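Local coordinates for ribokinase, putative (Burkholderia thailandensis, PDB 3B1N), which probably phosphorylates nucleosides at the ribose in an ATP-dependent reaction, as a member of the pfkB (ribokinase) family of kinases, at residues L278-L282 / I299-F303. Numbering follows the deposited sequence.
Sequences LMGAL and IDARF. With ADP (adenosine-5'-diphosphate), chain G.
Leu278 packs on the backbone of the facing helix: its CD2 lies 3.4 Å from Ile299 O and 3.7 Å from Phe303 N, against the backbone hydrogen bond that joins those two atoms. CG stands anti to the backbone N (chi1 173°), which sends the two methyls across the gap. CD2 also meets Phe303 CB near the plane of the ring, at its edge, while CD1 rests on Arg302 CB. Two further apolar contacts continue the seam: Leu282 CD1 meets Ile299 CG1, and Met279 SD touches Ile299 CD1, their side chains crossing at about a right angle. Ile299 also touches Leu275 and Pro294.

The polar part belongs to Arg302. Bends at chi2 and chi3 turn its chain toward helix 269-284, where it slides past Leu282 in the opposite direction; Leu282 CD2 sits 3.1 Å above one face of the guanidinium, displaced toward the rim and 3.3 Å from NH1. At the edge, in plane, a water accepts a long bond from NH2 (3.3 Å) and donates to Ala281 O (2.8 Å). Glu243 gives NH1 a weak, long ion pair.

The axes of segments 278-282 and 299-303 come within 11.0 Å, with 109° between their N-to-C directions, joining the last two helices of the ribokinase-like fold, 269-284 and 296-307. Direct contacts are apolar or methyl-on-guanidinium and the polar link is one water, so cohesion rests mainly on packing; across helix 269-284, Gly280 CA lines the ADP pocket, 3.5 Å from ADP O4'.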
# COMPACT_ATOMS: atom_id res chain seq x y z
N LEU B 278 -6.88 -8.13 25.29
CA LEU B 278 -5.59 -7.79 25.87
C LEU B 278 -4.46 -8.10 24.91
O LEU B 278 -3.56 -7.25 24.71
CB LEU B 278 -5.35 -8.51 27.19
CG LEU B 278 -3.98 -8.37 27.80
CD1 LEU B 278 -3.64 -6.94 28.12
CD2 LEU B 278 -3.93 -9.24 29.06
N MET B 279 -4.48 -9.28 24.28
CA MET B 279 -3.37 -9.58 23.34
C MET B 279 -3.31 -8.56 22.19
O MET B 279 -2.19 -8.18 21.82
CB MET B 279 -3.55 -10.99 22.79
CG MET B 279 -3.42 -12.10 23.91
SD MET B 279 -1.84 -12.20 24.70
CE MET B 279 -0.84 -13.04 23.44
N GLY B 280 -4.47 -8.15 21.67
CA GLY B 280 -4.51 -7.11 20.64
C GLY B 280 -3.84 -5.83 21.11
O GLY B 280 -3.06 -5.18 20.35
N ALA B 281 -4.11 -5.44 22.35
CA ALA B 281 -3.46 -4.22 22.91
C ALA B 281 -2.00 -4.35 23.17
O ALA B 281 -1.25 -3.36 23.02
CB ALA B 281 -4.19 -3.78 24.20
N LEU B 282 -1.53 -5.52 23.57
CA LEU B 282 -0.09 -5.67 23.80
C LEU B 282 0.66 -5.65 22.48
O LEU B 282 1.75 -5.11 22.36
CB LEU B 282 0.21 -6.97 24.54
CG LEU B 282 -0.50 -7.07 25.88
CD1 LEU B 282 -0.32 -8.45 26.45
CD2 LEU B 282 0.17 -6.01 26.82
N ILE B 299 1.42 -10.95 31.07
CA ILE B 299 0.08 -11.07 30.54
C ILE B 299 -0.96 -11.17 31.65
O ILE B 299 -1.97 -10.44 31.63
CB ILE B 299 -0.04 -12.27 29.55
CG1 ILE B 299 0.83 -12.00 28.32
CG2 ILE B 299 -1.52 -12.44 29.12
CD1 ILE B 299 1.05 -13.21 27.38
N ASP B 300 -0.73 -12.07 32.62
CA ASP B 300 -1.67 -12.20 33.75
C ASP B 300 -1.78 -10.93 34.58
O ASP B 300 -2.89 -10.56 34.95
CB ASP B 300 -1.30 -13.38 34.64
CG ASP B 300 -1.63 -14.73 34.00
OD1 ASP B 300 -2.37 -14.81 32.98
OD2 ASP B 300 -1.13 -15.74 34.58
N ALA B 301 -0.65 -10.27 34.79
CA ALA B 301 -0.64 -9.00 35.57
C ALA B 301 -1.41 -7.91 34.85
O ALA B 301 -2.19 -7.16 35.46
CB ALA B 301 0.79 -8.57 35.87
N ARG B 302 -1.23 -7.79 33.53
CA ARG B 302 -1.96 -6.79 32.78
C ARG B 302 -3.45 -7.11 32.66
O ARG B 302 -4.30 -6.21 32.62
CB ARG B 302 -1.35 -6.66 31.37
CG ARG B 302 0.02 -5.97 31.29
CD ARG B 302 -0.10 -4.41 31.39
NE ARG B 302 -0.89 -3.79 30.30
CZ ARG B 302 -0.40 -3.39 29.13
NH1 ARG B 302 0.90 -3.57 28.86
NH2 ARG B 302 -1.21 -2.82 28.23
N PHE B 303 -3.81 -8.41 32.63
CA PHE B 303 -5.20 -8.78 32.60
C PHE B 303 -5.87 -8.34 33.93
O PHE B 303 -6.93 -7.74 33.90
CB PHE B 303 -5.36 -10.32 32.43
CG PHE B 303 -6.79 -10.76 32.24
CD1 PHE B 303 -7.31 -11.10 30.96
CD2 PHE B 303 -7.68 -10.81 33.31
CE1 PHE B 303 -8.65 -11.46 30.76
CE2 PHE B 303 -9.00 -11.15 33.12
CZ PHE B 303 -9.53 -11.50 31.84
PB ADP G . -7.76 -6.68 12.50
O1B ADP G . -8.34 -5.72 11.48
O2B ADP G . -8.21 -8.07 12.20
O3B ADP G . -6.31 -6.65 12.83
PA ADP G . -8.96 -5.07 14.73
O1A ADP G . -8.35 -3.79 14.15
O2A ADP G . -10.45 -5.17 14.88
O3A ADP G . -8.58 -6.37 13.90
O5' ADP G . -8.19 -5.21 16.08
C5' ADP G . -8.38 -6.43 16.80
C4' ADP G . -8.39 -6.25 18.31
O4' ADP G . -7.12 -5.70 18.72
C3' ADP G . -9.45 -5.25 18.82
O3' ADP G . -10.73 -5.88 18.96
C2' ADP G . -8.79 -4.76 20.08
O2' ADP G . -9.03 -5.69 21.16
C1' ADP G . -7.32 -4.76 19.76
N9 ADP G . -6.94 -3.42 19.23
C8 ADP G . -6.90 -2.98 17.93
N7 ADP G . -6.54 -1.65 17.90
C5 ADP G . -6.43 -1.25 19.16
C6 ADP G . -6.13 0.02 19.82
N6 ADP G . -5.88 1.10 19.03
N1 ADP G . -6.10 0.06 21.13
C2 ADP G . -6.36 -1.02 21.90
N3 ADP G . -6.62 -2.22 21.36
C4 ADP G . -6.70 -2.38 20.04
O HOH W 1 -0.32 -1.96 25.21